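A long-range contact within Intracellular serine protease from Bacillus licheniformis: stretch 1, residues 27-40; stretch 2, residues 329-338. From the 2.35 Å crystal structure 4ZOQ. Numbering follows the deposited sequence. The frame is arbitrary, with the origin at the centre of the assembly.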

# COMPACT_ATOMS: atom_id res chain seq x y z
N ALA B 27 -8.22 11.10 -15.03
CA ALA B 27 -8.14 11.54 -16.43
C ALA B 27 -6.68 11.80 -16.81
O ALA B 27 -6.27 11.48 -17.92
N LYS B 28 -5.91 12.36 -15.88
CA LYS B 28 -4.49 12.58 -16.13
C LYS B 28 -3.75 11.26 -16.33
O LYS B 28 -3.08 11.06 -17.33
N GLN B 29 -3.94 10.34 -15.39
CA GLN B 29 -3.29 9.04 -15.43
C GLN B 29 -3.58 8.23 -16.71
O GLN B 29 -2.66 7.68 -17.33
N THR B 30 -4.86 8.20 -17.10
CA THR B 30 -5.35 7.31 -18.15
C THR B 30 -5.53 8.00 -19.52
O THR B 30 -6.12 7.41 -20.43
N ASP B 31 -5.03 9.23 -19.64
CA ASP B 31 -5.19 10.05 -20.83
C ASP B 31 -6.69 10.17 -21.19
O ASP B 31 -7.13 9.72 -22.26
N SER B 32 -7.47 10.74 -20.27
CA SER B 32 -8.93 10.82 -20.40
C SER B 32 -9.55 9.45 -20.69
O SER B 32 -10.38 9.33 -21.57
N TYR B 33 -9.09 8.43 -19.96
CA TYR B 33 -9.65 7.07 -20.00
C TYR B 33 -9.40 6.34 -21.32
O TYR B 33 -10.01 5.32 -21.59
N ARG B 34 -8.47 6.82 -22.13
CA ARG B 34 -8.12 6.10 -23.35
C ARG B 34 -7.43 4.77 -23.05
O ARG B 34 -7.53 3.84 -23.83
N THR B 35 -6.73 4.69 -21.91
CA THR B 35 -6.03 3.47 -21.53
C THR B 35 -6.99 2.29 -21.34
O THR B 35 -6.58 1.14 -21.51
N TYR B 36 -8.28 2.57 -21.08
CA TYR B 36 -9.27 1.50 -20.93
C TYR B 36 -9.39 0.67 -22.18
O TYR B 36 -9.75 -0.50 -22.12
N GLN B 37 -9.15 1.28 -23.33
CA GLN B 37 -9.18 0.53 -24.58
C GLN B 37 -7.79 0.07 -25.02
O GLN B 37 -7.68 -0.63 -26.01
N ILE B 38 -6.75 0.44 -24.28
CA ILE B 38 -5.39 -0.02 -24.55
C ILE B 38 -5.11 -1.25 -23.68
O ILE B 38 -4.67 -2.28 -24.16
N GLU B 39 -5.36 -1.11 -22.38
CA GLU B 39 -5.20 -2.20 -21.45
C GLU B 39 -6.02 -1.86 -20.22
O GLU B 39 -5.70 -0.97 -19.43
N ARG B 40 -7.05 -2.67 -20.01
CA ARG B 40 -7.98 -2.45 -18.93
C ARG B 40 -7.59 -3.30 -17.72
O ARG B 40 -8.23 -3.21 -16.68
N GLY B 329 10.05 10.65 -10.42
CA GLY B 329 9.03 11.55 -10.94
C GLY B 329 7.60 11.02 -10.86
O GLY B 329 7.31 10.00 -10.19
N GLU B 330 6.70 11.70 -11.55
CA GLU B 330 5.29 11.33 -11.51
C GLU B 330 4.95 10.23 -12.49
O GLU B 330 5.25 10.34 -13.70
N VAL B 331 4.41 9.15 -11.95
CA VAL B 331 3.90 8.05 -12.74
C VAL B 331 2.67 8.43 -13.56
O VAL B 331 1.77 9.07 -13.07
N ARG B 332 2.66 8.04 -14.83
CA ARG B 332 1.50 8.25 -15.70
C ARG B 332 1.22 6.95 -16.43
O ARG B 332 2.03 6.52 -17.28
N ALA B 333 0.09 6.33 -16.12
CA ALA B 333 -0.22 5.01 -16.68
C ALA B 333 -0.21 4.99 -18.22
O ALA B 333 0.34 4.06 -18.80
N TYR B 334 -0.79 6.01 -18.87
CA TYR B 334 -0.83 5.99 -20.35
C TYR B 334 0.57 6.08 -20.94
O TYR B 334 0.84 5.51 -21.97
N GLN B 335 1.46 6.80 -20.27
CA GLN B 335 2.83 6.91 -20.74
C GLN B 335 3.53 5.57 -20.56
O GLN B 335 4.32 5.16 -21.41
N ALA B 336 3.24 4.90 -19.45
CA ALA B 336 3.80 3.59 -19.17
C ALA B 336 3.47 2.61 -20.29
O ALA B 336 4.35 1.91 -20.79
N LEU B 337 2.21 2.60 -20.69
CA LEU B 337 1.74 1.70 -21.75
C LEU B 337 2.30 2.17 -23.10
O LEU B 337 2.65 1.36 -23.96
N LYS B 338 2.43 3.48 -23.25
CA LYS B 338 2.90 4.04 -24.51
C LYS B 338 4.36 3.67 -24.75
O LYS B 338 4.79 3.48 -25.90

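The contact joins the end of one helix to the start of another, nearly 300 residues apart in the chain, and its rule is that Gln29 supplies acceptors to the first NH groups of the second helix. The first stretch offers two acceptors from this single residue, and the second answers with the backbone NH groups of its first helical turn.

Lys28 is the first residue of the stretch to make contact. Its CA-to-CB bond runs sideways; chi1 to chi3 are t and chi4 is p, so the chain brings CE, not the amino nitrogen, closest to Glu330, which reaches back in its own t, t rotamer until Lys28 CE lies 3.3 Å from Glu330 OE2. The backbone of Lys28 also takes part, its O sitting 3.4 Å from Tyr334 CE1, at the edge of the ring.

Gln29 is the polar key. Its CA-to-CB bond runs sideways, but with chi1 and chi2 both m its end comes nearer the second stretch, where Gln29 OE1 accepts a hydrogen bond from Ala333 N at 2.9 Å. Its carbonyl, Gln29 O, accepts another from Tyr334 N, also at 2.9 Å. Arg332 occupies the N-cap position, so these two NH groups belong to the opening of the helix, where no preceding turn can supply acceptors. Gln29 NE2 is satisfied elsewhere in the structure.

Thr30 points away. Its p rotamer serves its own stretch instead, with Thr30 OG1 accepting from Tyr33 N at 2.8 Å. Asp31 then leaves the helix with positive phi in a Schellman motif, and its CA-to-CB bond points toward the second stretch. The Tyr334 side chain, p at chi1, presents a ring face to Asp31 CB, which lies 4.1 Å from the centroid of the Tyr334 ring in a CH-pi contact. Asp31 thus uses its methylene here, while its carboxylate makes a long salt bridge within the stretch, Asp31 OD1 to Arg34 NH1 at 3.7 Å.

The type I' turn from Asp31 to Arg34 brings the chain round to Thr35, which points inward in the p rotamer. Thr35 CG2 packs 3.4 Å from Tyr334 CB, and Thr35 CB lies 4.1 Å from Leu337 CD1.

Leu337, m at chi1 and t at chi2, is one helical turn beyond Ala333 and gives the apolar end of the contact. Ile38 (m, m) brings CG2 to 4.0 Å from Leu337 CD1, and Glu39 approaches through its aliphatic base, with Glu39 CB also 4.0 Å from Leu337 CD1. Both begin toward the second stretch, yet their ends lead away, leaving a methyl and a methylene against the leucine.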

# COMPACT_ATOMS: atom_id res chain seq x y z
CB ALA B 27 -8.99 12.79 -16.66
CB LYS B 28 -3.88 13.39 -14.99
CG LYS B 28 -2.46 13.77 -15.23
CD LYS B 28 -1.86 14.62 -14.11
CE LYS B 28 -0.49 15.18 -14.57
NZ LYS B 28 -0.62 16.49 -15.28
CB GLN B 29 -3.73 8.24 -14.20
CG GLN B 29 -3.06 8.63 -12.87
CD GLN B 29 -1.65 8.03 -12.72
OE1 GLN B 29 -1.06 7.53 -13.69
NE2 GLN B 29 -1.15 8.01 -11.49
CB THR B 30 -6.72 6.69 -17.76
OG1 THR B 30 -7.68 7.74 -17.59
CG2 THR B 30 -6.62 5.88 -16.47
CB ASP B 31 -4.39 9.51 -22.02
CG ASP B 31 -4.33 10.50 -23.20
OD1 ASP B 31 -4.66 11.70 -23.00
OD2 ASP B 31 -3.94 10.09 -24.32
CB SER B 32 -9.32 11.82 -21.49
OG SER B 32 -8.93 13.13 -21.08
CB TYR B 33 -11.14 7.12 -19.68
CG TYR B 33 -11.32 7.93 -18.43
CD1 TYR B 33 -10.96 7.42 -17.19
CD2 TYR B 33 -11.78 9.25 -18.50
CE1 TYR B 33 -11.07 8.18 -16.05
CE2 TYR B 33 -11.89 10.03 -17.37
CZ TYR B 33 -11.53 9.49 -16.14
OH TYR B 33 -11.63 10.24 -15.02
CB ARG B 34 -7.23 6.97 -24.21
CG ARG B 34 -7.99 8.00 -24.98
CD ARG B 34 -7.05 8.96 -25.71
NE ARG B 34 -7.85 9.95 -26.42
CZ ARG B 34 -8.25 11.10 -25.89
NH1 ARG B 34 -7.96 11.41 -24.63
NH2 ARG B 34 -8.98 11.94 -26.64
CB THR B 35 -5.19 3.66 -20.22
OG1 THR B 35 -6.05 3.95 -19.09
CG2 THR B 35 -4.17 4.77 -20.38
CB TYR B 36 -10.66 2.02 -20.57
CG TYR B 36 -10.80 2.63 -19.19
CD1 TYR B 36 -9.77 2.57 -18.25
CD2 TYR B 36 -11.95 3.32 -18.85
CE1 TYR B 36 -9.90 3.16 -17.00
CE2 TYR B 36 -12.10 3.91 -17.60
CZ TYR B 36 -11.08 3.84 -16.69
OH TYR B 36 -11.23 4.41 -15.45
CB GLN B 37 -9.89 1.33 -25.69
CG GLN B 37 -9.14 2.53 -26.16
CD GLN B 37 -9.79 3.22 -27.36
OE1 GLN B 37 -9.59 4.40 -27.58
NE2 GLN B 37 -10.42 2.44 -28.21
CB ILE B 38 -4.33 1.07 -24.26
CG1 ILE B 38 -4.64 2.39 -24.98
CG2 ILE B 38 -2.92 0.56 -24.60
CD1 ILE B 38 -4.67 2.24 -26.48
CB GLU B 39 -3.72 -2.43 -21.09
CG GLU B 39 -3.51 -3.56 -20.06
CD GLU B 39 -4.09 -4.91 -20.54
OE1 GLU B 39 -5.06 -5.40 -19.91
OE2 GLU B 39 -3.58 -5.49 -21.51
CB ARG B 40 -9.40 -2.76 -19.41
CG ARG B 40 -10.50 -1.91 -18.81
CD ARG B 40 -11.83 -2.06 -19.59
NE ARG B 40 -12.83 -1.14 -19.06
CZ ARG B 40 -13.51 -1.36 -17.94
NH1 ARG B 40 -13.31 -2.49 -17.26
NH2 ARG B 40 -14.40 -0.49 -17.50
CB GLU B 330 4.42 12.53 -11.82
CG GLU B 330 2.93 12.25 -11.73
CD GLU B 330 2.15 13.52 -11.96
OE1 GLU B 330 2.80 14.58 -11.96
OE2 GLU B 330 0.91 13.48 -12.08
CB VAL B 331 3.55 6.83 -11.83
CG1 VAL B 331 2.73 5.78 -12.60
CG2 VAL B 331 4.82 6.22 -11.27
CB ARG B 332 1.73 9.40 -16.68
CG ARG B 332 1.85 10.78 -16.01
CD ARG B 332 2.31 11.80 -17.05
NE ARG B 332 3.62 11.40 -17.57
CZ ARG B 332 4.31 12.06 -18.50
NH1 ARG B 332 3.80 13.17 -19.03
NH2 ARG B 332 5.51 11.60 -18.90
CB ALA B 333 -1.58 4.54 -16.17
CB TYR B 334 -1.72 7.11 -20.91
CG TYR B 334 -1.09 8.48 -20.88
CD1 TYR B 334 -1.23 9.30 -19.76
CD2 TYR B 334 -0.35 8.95 -21.98
CE1 TYR B 334 -0.66 10.56 -19.71
CE2 TYR B 334 0.22 10.20 -21.95
CZ TYR B 334 0.06 11.00 -20.81
OH TYR B 334 0.63 12.25 -20.77
CB GLN B 335 3.61 7.97 -19.97
CG GLN B 335 3.32 9.39 -20.35
CD GLN B 335 3.62 9.72 -21.80
OE1 GLN B 335 4.24 8.93 -22.53
NE2 GLN B 335 3.26 10.95 -22.19
CB ALA B 336 3.27 3.05 -17.83
CB LEU B 337 0.19 1.65 -21.77
CG LEU B 337 -0.53 1.03 -20.56
CD1 LEU B 337 -2.01 1.17 -20.71
CD2 LEU B 337 -0.19 -0.46 -20.39
CB LYS B 338 2.73 5.56 -24.50
CG LYS B 338 2.96 6.26 -25.81
CD LYS B 338 3.04 7.78 -25.60
CE LYS B 338 4.37 8.34 -26.09
NZ LYS B 338 4.60 9.75 -25.64